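Local atomic coordinates of acyltransferase (Actinoplanes teichomyceticus, PDB entry 4Q38), a protein that transfers long aliphatic acyl groups from their coenzyme A thioesters to the sugar of teicoplanin-type glycopeptide antibiotics. Residues A[52-55]-A[56-59]; A[93-96]-A[97-100]; A[122-125]-A[126-130]; A[162-165]-A[166-169]. All coordinates share one frame; numbering follows the deposited sequence.

Overall arrangement
Contacts 1, 2 and 4 each lie on one helix, and contact 3 bridges the junction of helices 119-123 and 125-143, all in the N-acyltransferase N-terminal domain. Contact 3, the middle one, touches contact 2 where Ile97 CD1 meets Val129 CG1 at 3.7 Å. It touches contact 4 where Tyr124 OH packs 3.3 Å from Arg166 NH2. Glu72 OE1 is hydrogen-bonded to Tyr124 OH and forms a salt bridge with Arg166 NH2. Contact 1 sits at the surface, its nearest atoms about 6 Å from contact 3. Helix 67-76 packs against contacts 1, 3 and 4. In contact 4, the Ile164 side chain is about 7 Å from the bound acylated glucosamine and that of Arg167 about 7 Å from coenzyme A.

Contact 1: residues A[52-55]-A[56-59]; sequences RGEE and ARDL
Ala56, Arg57, Asp58 and Leu59 each give their backbone N-H to the carbonyl four residues back, from Arg52 O to Glu55 O. The bond from Ala56 N to Arg52 O is the longest at 3.3 Å, and its donor stands well above the carbonyl plane. The other three, such as Arg57 N to Gly53 O at 2.9 Å, are shorter. Gly53 has a positive phi (59°), a backbone conformation that suits glycine.

The side chains meet mainly through their carbon atoms. The methyl CB of Ala56 rests 3.4 Å from Gly53 O and packs on Val74 of helix 67-76. Arg57 CG lies 3.5 Å from the same oxygen, Gly53 O. Glu54 folds back at chi2 and brings OE1 to 3.9 Å from Arg57 CG. The two chains pass at a slant, and the carboxylate and guanidinium planes are 60° apart. Their charged ends do not meet: Glu54 OE1 is 5.3 Å from Arg57 NH1. Arg57 bends at chi2 and chi3 and carries its guanidinium to a salt bridge with Glu67. Asp58 CG comes within 3.1 Å of Glu54 O, because CG sits beside the backbone N (chi1 -77°). The carboxylate oxygens of Asp58 and Glu54 O are all acceptors, so no hydrogen bond joins them. Glu55 is extended and reaches a salt bridge with Arg49, while Arg52 turns off to Pro78 O.

The arrangement is that of the N-terminal part of a surface alpha-helix, here helix 53-62. One flank packs on helix 67-76 and the acidic side chains lie outward.

Contact 2: residues A[93-96]-A[97-100]; sequences THHA and IVRH
Val98 touches two histidine rings, His94 by face and His95 by edge, near the C-terminal end of helix 84-98, which packs on helices 32-41 and 125-143. Its CG2 lies over one face of the His94 ring, 4.0 Å above the plane and displaced toward the rim. Its CG1 makes the closer touch, 3.6 Å from His94 CE1. CG2 also meets the His95 ring near the ring plane, with His95 CD2 at 4.3 Å. The branch CG1 of Val98 stands beside the backbone N (chi1 -64°), which turns both methyls back toward the preceding turn. His94 ND1 bonds to Thr133 OG1 and His95 ND1 to Gly42 O.

Arg99 folds back over Ala96. Its CG takes the crowded position between the backbone N and the carbonyl carbon (chi1 69°). The chain beyond is extended. Arg99 NE donates to Ala96 O at 3.1 Å, with an N-H...O angle of 138°, far from straight. The methyl of Ala96 lies over one face of the guanidinium, with CB 4.1 Å from Arg99 NH2.

The guanidinium is held at two nitrogens, NE by Ala96 O and NH2 by a salt bridge to Glu37. Arg109 lies close, and Glu37 probably helps balance both positive charges.

Contact 3: residues A[122-125]-A[126-130]; sequences ARYF and HVYVF
Tyr124 and Tyr128 meet at the junction of two consecutive helices, where Tyr124 follows helix 119-123 and holds the N-cap position of helix 125-143. The direct hydrogen bonds across the contact are backbone ones. Tyr124 O accepts Tyr128 N at 3.1 Å and, weakly, Val127 N. Phe125 O accepts Val129 N at 3.0 Å.

One aromatic pair is T-shaped. The edge of Phe125 points at the face of His126, with ring planes 86° apart. Phe125 CD2 stands 3.4 Å above the imidazole, over its centre. CG of Phe125 is opposite the backbone N (chi1 179°), which swings the ring forward to meet its neighbour. The far side chain end of His126 is held by NE2 bonding to Pro112 O.

The remaining direct contacts are apolar. Tyr124 CB lies 3.6 Å from Tyr128 CE2. Phe125 CE2 touches Val129 CG2 at 3.6 Å. Val127 CG2 comes near the Tyr124 ring at its edge, and the two side chains run the same way.

Both tyrosine hydroxyls hydrogen-bond to helix 67-76, Tyr124 OH to Glu72 and Tyr128 OH to Ile73 O. A water links the two helices: it donates to Arg123 O at 2.8 Å and accepts from His126 N at 2.9 Å.

Contact 4: residues A[162-165]-A[166-169]; sequences VAIH and RRKY
His165 O accepts Tyr169 N at 2.9 Å, as short as any polar bond here. It belongs to the C-terminal turns of alpha-helix 157-169, where Ile164 O likewise takes Lys168 N at 2.9 Å. Tyr169 CD2 leans back on the same residue and lies 3.3 Å from His165 O.

The two rings are the main side-chain contact. Tyr169 CD2 sits 3.5 Å above the His165 imidazole, over its centre. The planes meet obliquely, at 49°. With CG opposite the backbone N in His165 (chi1 -176°) and beside it in Tyr169 (chi1 -58°), the side chains cross at about a right angle. Both imidazole nitrogens are bonded, His165 NE2 to Tyr116 OH and ND1 to Gln171 O, which should fix the ring's rotation.

Lys168 is extended. Its CG lies 3.8 Å over the centre of the Tyr169 ring, and its NZ makes a weak bond to Tyr169 OH besides a salt bridge to Glu295. Arg166 forms salt bridges with Asp69 and Glu72 of helix 67-76, and Arg167 with Glu214. The guanidinium of Arg167 also turns one face to Ile164, whose CG1 is 4.1 Å from Arg167 NH2.

Contact 1: residues A[52-55]-A[56-59]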
loop_
_atom_site.group_PDB
_atom_site.type_symbol
_atom_site.label_atom_id
_atom_site.label_comp_id
_atom_site.label_asym_id
_atom_site.label_seq_id
_atom_site.Cartn_x
_atom_site.Cartn_y
_atom_site.Cartn_z
ATOM N N ARG A 52 -7.285 -10.762 20.185
ATOM C CA ARG A 52 -7.355 -9.853 21.327
ATOM C C ARG A 52 -6.140 -10.098 22.223
ATOM O O ARG A 52 -5.497 -11.146 22.135
ATOM C CB ARG A 52 -8.662 -10.066 22.121
ATOM C CG ARG A 52 -9.945 -10.202 21.298
ATOM C CD ARG A 52 -10.646 -8.868 21.046
ATOM N NE ARG A 52 -11.920 -9.014 20.331
ATOM C CZ ARG A 52 -12.746 -8.008 20.035
ATOM N NH1 ARG A 52 -12.452 -6.765 20.391
ATOM N NH2 ARG A 52 -13.876 -8.239 19.378
ATOM N N GLY A 53 -5.816 -9.121 23.067
ATOM C CA GLY A 53 -4.762 -9.281 24.076
ATOM C C GLY A 53 -3.387 -9.603 23.526
ATOM O O GLY A 53 -2.959 -9.031 22.520
ATOM N N GLU A 54 -2.698 -10.526 24.189
ATOM C CA GLU A 54 -1.333 -10.892 23.821
ATOM C C GLU A 54 -1.229 -11.592 22.464
ATOM O O GLU A 54 -0.191 -11.514 21.805
ATOM C CB GLU A 54 -0.671 -11.721 24.925
ATOM C CG GLU A 54 -0.324 -10.906 26.166
ATOM C CD GLU A 54 0.685 -9.807 25.880
ATOM O OE1 GLU A 54 0.294 -8.620 25.876
ATOM O OE2 GLU A 54 1.870 -10.135 25.640
ATOM N N GLU A 55 -2.299 -12.270 22.055
ATOM C CA GLU A 55 -2.381 -12.801 20.701
ATOM C C GLU A 55 -2.321 -11.651 19.693
ATOM O O GLU A 55 -1.540 -11.694 18.747
ATOM C CB GLU A 55 -3.662 -13.604 20.497
ATOM C CG GLU A 55 -3.723 -14.278 19.132
ATOM C CD GLU A 55 -5.066 -14.906 18.830
ATOM O OE1 GLU A 55 -5.936 -14.943 19.722
ATOM O OE2 GLU A 55 -5.255 -15.371 17.693
ATOM N N ALA A 56 -3.147 -10.628 19.916
ATOM C CA ALA A 56 -3.167 -9.439 19.068
ATOM C C ALA A 56 -1.827 -8.708 19.097
ATOM O O ALA A 56 -1.342 -8.256 18.058
ATOM C CB ALA A 56 -4.299 -8.506 19.472
ATOM N N ARG A 57 -1.227 -8.608 20.282
ATOM C CA ARG A 57 0.077 -7.963 20.419
ATOM C C ARG A 57 1.186 -8.723 19.698
ATOM O O ARG A 57 2.095 -8.109 19.131
ATOM C CB ARG A 57 0.444 -7.733 21.895
ATOM C CG ARG A 57 -0.398 -6.670 22.600
ATOM C CD ARG A 57 -0.280 -5.274 21.975
ATOM N NE ARG A 57 1.070 -4.708 22.055
ATOM C CZ ARG A 57 1.514 -3.930 23.044
ATOM N NH1 ARG A 57 0.724 -3.617 24.067
ATOM N NH2 ARG A 57 2.757 -3.470 23.008
ATOM N N ASP A 58 1.112 -10.052 19.720
ATOM C CA ASP A 58 2.086 -10.882 19.016
ATOM C C ASP A 58 1.972 -10.688 17.500
ATOM O O ASP A 58 2.980 -10.523 16.807
ATOM C CB ASP A 58 1.920 -12.363 19.372
ATOM C CG ASP A 58 2.503 -12.724 20.742
ATOM O OD1 ASP A 58 3.241 -11.914 21.346
ATOM O OD2 ASP A 58 2.214 -13.843 21.211
ATOM N N LEU A 59 0.740 -10.702 16.997
ATOM C CA LEU A 59 0.515 -10.522 15.561
ATOM C C LEU A 59 0.958 -9.134 15.096
ATOM O O LEU A 59 1.704 -9.020 14.128
ATOM C CB LEU A 59 -0.942 -10.794 15.184
ATOM C CG LEU A 59 -1.272 -10.739 13.684
ATOM C CD1 LEU A 59 -0.389 -11.683 12.872
ATOM C CD2 LEU A 59 -2.743 -11.059 13.466
#

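Contact 2: residues A[93-96]-A[97-100]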
loop_
_atom_site.group_PDB
_atom_site.type_symbol
_atom_site.label_atom_id
_atom_site.label_comp_id
_atom_site.label_asym_id
_atom_site.label_seq_id
_atom_site.Cartn_x
_atom_site.Cartn_y
_atom_site.Cartn_z
ATOM N N THR A 93 -16.432 -5.678 4.596
ATOM C CA THR A 93 -15.207 -5.174 3.963
ATOM C C THR A 93 -14.188 -6.306 3.871
ATOM O O THR A 93 -13.536 -6.498 2.835
ATOM C CB THR A 93 -14.635 -3.968 4.736
ATOM O OG1 THR A 93 -15.593 -2.910 4.715
ATOM C CG2 THR A 93 -13.335 -3.454 4.102
ATOM N N HIS A 94 -14.064 -7.063 4.958
ATOM C CA HIS A 94 -13.261 -8.276 4.944
ATOM C C HIS A 94 -13.700 -9.186 3.822
ATOM O O HIS A 94 -12.873 -9.674 3.047
ATOM C CB HIS A 94 -13.344 -8.995 6.278
ATOM C CG HIS A 94 -12.889 -10.432 6.217
ATOM N ND1 HIS A 94 -11.589 -10.783 6.239
ATOM C CD2 HIS A 94 -13.617 -11.619 6.115
ATOM C CE1 HIS A 94 -11.487 -12.126 6.157
ATOM N NE2 HIS A 94 -12.727 -12.636 6.087
ATOM N N HIS A 95 -15.006 -9.419 3.734
ATOM C CA HIS A 95 -15.583 -10.282 2.697
ATOM C C HIS A 95 -15.312 -9.759 1.301
ATOM O O HIS A 95 -14.939 -10.525 0.417
ATOM C CB HIS A 95 -17.081 -10.464 2.943
ATOM C CG HIS A 95 -17.712 -11.586 2.149
ATOM N ND1 HIS A 95 -19.053 -11.761 2.085
ATOM C CD2 HIS A 95 -17.145 -12.604 1.372
ATOM C CE1 HIS A 95 -19.328 -12.833 1.307
ATOM N NE2 HIS A 95 -18.162 -13.341 0.868
ATOM N N ALA A 96 -15.473 -8.452 1.108
ATOM C CA ALA A 96 -15.238 -7.815 -0.189
ATOM C C ALA A 96 -13.791 -7.943 -0.663
ATOM O O ALA A 96 -13.520 -7.856 -1.860
ATOM C CB ALA A 96 -15.664 -6.353 -0.155
ATOM N N ILE A 97 -12.869 -8.142 0.278
ATOM C CA ILE A 97 -11.458 -8.381 -0.058
ATOM C C ILE A 97 -11.173 -9.857 -0.367
ATOM O O ILE A 97 -10.617 -10.176 -1.432
ATOM C CB ILE A 97 -10.504 -7.829 1.032
ATOM C CG1 ILE A 97 -10.652 -6.302 1.133
ATOM C CG2 ILE A 97 -9.046 -8.204 0.714
ATOM C CD1 ILE A 97 -9.943 -5.681 2.320
ATOM N N VAL A 98 -11.564 -10.758 0.536
ATOM C CA VAL A 98 -11.242 -12.188 0.367
ATOM C C VAL A 98 -11.944 -12.848 -0.827
ATOM O O VAL A 98 -11.467 -13.863 -1.340
ATOM C CB VAL A 98 -11.475 -13.027 1.639
ATOM C CG1 VAL A 98 -10.533 -12.579 2.747
ATOM C CG2 VAL A 98 -12.934 -12.963 2.091
ATOM N N ARG A 99 -13.051 -12.256 -1.277
ATOM C CA ARG A 99 -13.740 -12.728 -2.479
ATOM C C ARG A 99 -12.842 -12.586 -3.718
ATOM O O ARG A 99 -13.058 -13.262 -4.729
ATOM C CB ARG A 99 -15.061 -11.975 -2.686
ATOM C CG ARG A 99 -14.892 -10.514 -3.055
ATOM C CD ARG A 99 -16.197 -9.853 -3.460
ATOM N NE ARG A 99 -16.039 -8.406 -3.636
ATOM C CZ ARG A 99 -17.037 -7.574 -3.935
ATOM N NH1 ARG A 99 -18.268 -8.039 -4.096
ATOM N NH2 ARG A 99 -16.809 -6.272 -4.070
ATOM N N HIS A 100 -11.847 -11.701 -3.638
ATOM C CA HIS A 100 -10.876 -11.516 -4.730
ATOM C C HIS A 100 -9.505 -12.052 -4.423
ATOM O O HIS A 100 -8.517 -11.634 -5.049
ATOM C CB HIS A 100 -10.771 -10.042 -5.089
ATOM C CG HIS A 100 -12.040 -9.461 -5.662
ATOM N ND1 HIS A 100 -12.724 -10.058 -6.659
ATOM C CD2 HIS A 100 -12.735 -8.294 -5.348
ATOM C CE1 HIS A 100 -13.805 -9.307 -6.973
ATOM N NE2 HIS A 100 -13.808 -8.230 -6.173
#

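Contact 3: residues A[122-125]-A[126-130]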
loop_
_atom_site.group_PDB
_atom_site.type_symbol
_atom_site.label_atom_id
_atom_site.label_comp_id
_atom_site.label_asym_id
_atom_site.label_seq_id
_atom_site.Cartn_x
_atom_site.Cartn_y
_atom_site.Cartn_z
ATOM N N ALA A 122 -12.441 3.844 14.851
ATOM C CA ALA A 122 -12.647 4.396 13.509
ATOM C C ALA A 122 -11.314 4.658 12.809
ATOM O O ALA A 122 -11.131 4.273 11.653
ATOM C CB ALA A 122 -13.467 5.668 13.579
ATOM N N ARG A 123 -10.396 5.319 13.513
ATOM C CA ARG A 123 -9.047 5.586 12.986
ATOM C C ARG A 123 -8.303 4.301 12.621
ATOM O O ARG A 123 -7.585 4.264 11.628
ATOM C CB ARG A 123 -8.218 6.393 13.994
ATOM C CG ARG A 123 -8.692 7.832 14.171
ATOM C CD ARG A 123 -7.756 8.617 15.081
ATOM N NE ARG A 123 -7.949 8.352 16.512
ATOM C CZ ARG A 123 -7.042 7.780 17.301
ATOM N NH1 ARG A 123 -5.862 7.371 16.811
ATOM N NH2 ARG A 123 -7.309 7.622 18.592
ATOM N N TYR A 124 -8.471 3.257 13.425
ATOM C CA TYR A 124 -7.769 2.003 13.182
ATOM C C TYR A 124 -8.609 0.970 12.417
ATOM O O TYR A 124 -8.228 -0.194 12.327
ATOM C CB TYR A 124 -7.252 1.412 14.499
ATOM C CG TYR A 124 -6.098 2.165 15.137
ATOM C CD1 TYR A 124 -4.892 2.357 14.451
ATOM C CD2 TYR A 124 -6.196 2.649 16.444
ATOM C CE1 TYR A 124 -3.830 3.019 15.039
ATOM C CE2 TYR A 124 -5.134 3.317 17.048
ATOM C CZ TYR A 124 -3.955 3.504 16.342
ATOM O OH TYR A 124 -2.895 4.163 16.933
ATOM N N PHE A 125 -9.737 1.396 11.852
ATOM C CA PHE A 125 -10.666 0.465 11.198
ATOM C C PHE A 125 -9.976 -0.522 10.251
ATOM O O PHE A 125 -10.182 -1.723 10.328
ATOM C CB PHE A 125 -11.780 1.217 10.454
ATOM C CG PHE A 125 -12.751 0.309 9.740
ATOM C CD1 PHE A 125 -13.763 -0.353 10.447
ATOM C CD2 PHE A 125 -12.651 0.100 8.365
ATOM C CE1 PHE A 125 -14.647 -1.203 9.793
ATOM C CE2 PHE A 125 -13.535 -0.746 7.704
ATOM C CZ PHE A 125 -14.541 -1.394 8.420
ATOM N N HIS A 126 -9.164 0.001 9.347
ATOM C CA HIS A 126 -8.542 -0.832 8.315
ATOM C C HIS A 126 -7.397 -1.657 8.816
ATOM O O HIS A 126 -6.986 -2.630 8.178
ATOM C CB HIS A 126 -8.160 0.042 7.130
ATOM C CG HIS A 126 -9.361 0.594 6.420
ATOM N ND1 HIS A 126 -10.204 -0.193 5.723
ATOM C CD2 HIS A 126 -9.882 1.885 6.360
ATOM C CE1 HIS A 126 -11.211 0.559 5.229
ATOM N NE2 HIS A 126 -11.010 1.828 5.611
ATOM N N VAL A 127 -6.868 -1.297 9.979
ATOM C CA VAL A 127 -5.961 -2.206 10.678
ATOM C C VAL A 127 -6.727 -3.455 11.144
ATOM O O VAL A 127 -6.223 -4.592 11.019
ATOM C CB VAL A 127 -5.268 -1.509 11.868
ATOM C CG1 VAL A 127 -4.372 -2.486 12.620
ATOM C CG2 VAL A 127 -4.462 -0.315 11.381
ATOM N N TYR A 128 -7.940 -3.255 11.675
ATOM C CA TYR A 128 -8.781 -4.399 12.092
ATOM C C TYR A 128 -9.167 -5.258 10.891
ATOM O O TYR A 128 -9.164 -6.484 10.976
ATOM C CB TYR A 128 -10.036 -3.943 12.862
ATOM C CG TYR A 128 -9.690 -3.153 14.099
ATOM C CD1 TYR A 128 -8.907 -3.718 15.110
ATOM C CD2 TYR A 128 -10.098 -1.835 14.238
ATOM C CE1 TYR A 128 -8.553 -2.988 16.231
ATOM C CE2 TYR A 128 -9.748 -1.089 15.356
ATOM C CZ TYR A 128 -8.977 -1.675 16.343
ATOM O OH TYR A 128 -8.620 -0.952 17.447
ATOM N N VAL A 129 -9.498 -4.605 9.778
ATOM C CA VAL A 129 -9.708 -5.319 8.515
ATOM C C VAL A 129 -8.494 -6.182 8.195
ATOM O O VAL A 129 -8.646 -7.371 7.900
ATOM C CB VAL A 129 -9.983 -4.377 7.323
ATOM C CG1 VAL A 129 -10.088 -5.182 6.027
ATOM C CG2 VAL A 129 -11.272 -3.603 7.528
ATOM N N PHE A 130 -7.298 -5.585 8.271
ATOM C CA PHE A 130 -6.067 -6.295 7.935
ATOM C C PHE A 130 -5.880 -7.498 8.875
ATOM O O PHE A 130 -5.659 -8.617 8.414
ATOM C CB PHE A 130 -4.858 -5.343 8.016
ATOM C CG PHE A 130 -3.600 -5.864 7.354
ATOM C CD1 PHE A 130 -2.827 -6.865 7.951
ATOM C CD2 PHE A 130 -3.159 -5.313 6.148
ATOM C CE1 PHE A 130 -1.660 -7.324 7.345
ATOM C CE2 PHE A 130 -1.999 -5.770 5.538
ATOM C CZ PHE A 130 -1.242 -6.768 6.138
HETATM O O HOH W 1 -7.373 2.264 9.702
#

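Contact 4: residues A[162-165]-A[166-169]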
loop_
_atom_site.group_PDB
_atom_site.type_symbol
_atom_site.label_atom_id
_atom_site.label_comp_id
_atom_site.label_asym_id
_atom_site.label_seq_id
_atom_site.Cartn_x
_atom_site.Cartn_y
_atom_site.Cartn_z
ATOM N N VAL A 162 1.112 2.109 9.068
ATOM C CA VAL A 162 0.666 2.643 10.355
ATOM C C VAL A 162 1.605 3.789 10.806
ATOM O O VAL A 162 1.143 4.885 11.131
ATOM C CB VAL A 162 0.559 1.526 11.413
ATOM C CG1 VAL A 162 0.209 2.105 12.777
ATOM C CG2 VAL A 162 -0.501 0.518 10.991
ATOM N N ALA A 163 2.915 3.533 10.795
ATOM C CA ALA A 163 3.920 4.554 11.164
ATOM C C ALA A 163 3.807 5.812 10.306
ATOM O O ALA A 163 3.880 6.933 10.824
ATOM C CB ALA A 163 5.328 3.983 11.080
ATOM N N ILE A 164 3.610 5.620 9.001
ATOM C CA ILE A 164 3.399 6.730 8.065
ATOM C C ILE A 164 2.187 7.570 8.449
ATOM O O ILE A 164 2.251 8.794 8.416
ATOM C CB ILE A 164 3.275 6.227 6.605
ATOM C CG1 ILE A 164 4.668 5.867 6.043
ATOM C CG2 ILE A 164 2.557 7.247 5.721
ATOM C CD1 ILE A 164 4.610 4.940 4.839
ATOM N N HIS A 165 1.075 6.926 8.800
ATOM C CA HIS A 165 -0.103 7.697 9.208
ATOM C C HIS A 165 0.228 8.656 10.319
ATOM O O HIS A 165 -0.121 9.844 10.252
ATOM C CB HIS A 165 -1.275 6.796 9.609
ATOM C CG HIS A 165 -2.530 7.567 9.951
ATOM N ND1 HIS A 165 -2.669 8.236 11.109
ATOM C CD2 HIS A 165 -3.700 7.778 9.231
ATOM C CE1 HIS A 165 -3.867 8.843 11.135
ATOM N NE2 HIS A 165 -4.501 8.558 9.991
ATOM N N ARG A 166 0.932 8.161 11.334
ATOM C CA ARG A 166 1.241 8.956 12.518
ATOM C C ARG A 166 2.225 10.080 12.206
ATOM O O ARG A 166 2.074 11.194 12.706
ATOM C CB ARG A 166 1.768 8.073 13.647
ATOM C CG ARG A 166 2.065 8.816 14.947
ATOM C CD ARG A 166 2.513 7.863 16.049
ATOM N NE ARG A 166 1.452 6.928 16.433
ATOM C CZ ARG A 166 0.546 7.152 17.386
ATOM N NH1 ARG A 166 0.546 8.299 18.067
ATOM N NH2 ARG A 166 -0.368 6.225 17.654
ATOM N N ARG A 167 3.223 9.795 11.375
ATOM C CA ARG A 167 4.169 10.839 10.939
ATOM C C ARG A 167 3.431 11.947 10.184
ATOM O O ARG A 167 3.669 13.133 10.405
ATOM C CB ARG A 167 5.288 10.233 10.068
ATOM C CG ARG A 167 6.374 11.214 9.624
ATOM C CD ARG A 167 7.186 10.666 8.449
ATOM N NE ARG A 167 7.522 9.250 8.632
ATOM C CZ ARG A 167 7.769 8.381 7.649
ATOM N NH1 ARG A 167 7.722 8.751 6.373
ATOM N NH2 ARG A 167 8.055 7.121 7.947
ATOM N N LYS A 168 2.526 11.548 9.301
ATOM C CA LYS A 168 1.825 12.476 8.421
ATOM C C LYS A 168 0.768 13.339 9.134
ATOM O O LYS A 168 0.667 14.546 8.875
ATOM C CB LYS A 168 1.188 11.695 7.267
ATOM C CG LYS A 168 0.621 12.552 6.151
ATOM C CD LYS A 168 0.168 11.689 4.985
ATOM C CE LYS A 168 -0.379 12.554 3.863
ATOM N NZ LYS A 168 -0.971 11.741 2.768
ATOM N N TYR A 169 -0.011 12.721 10.021
ATOM C CA TYR A 169 -1.190 13.376 10.593
ATOM C C TYR A 169 -1.101 13.689 12.082
ATOM O O TYR A 169 -1.835 14.546 12.581
ATOM C CB TYR A 169 -2.446 12.541 10.325
ATOM C CG TYR A 169 -2.723 12.280 8.861
ATOM C CD1 TYR A 169 -3.179 13.296 8.020
ATOM C CD2 TYR A 169 -2.548 11.010 8.326
ATOM C CE1 TYR A 169 -3.438 13.056 6.681
ATOM C CE2 TYR A 169 -2.804 10.755 6.992
ATOM C CZ TYR A 169 -3.247 11.780 6.174
ATOM O OH TYR A 169 -3.506 11.511 4.851
#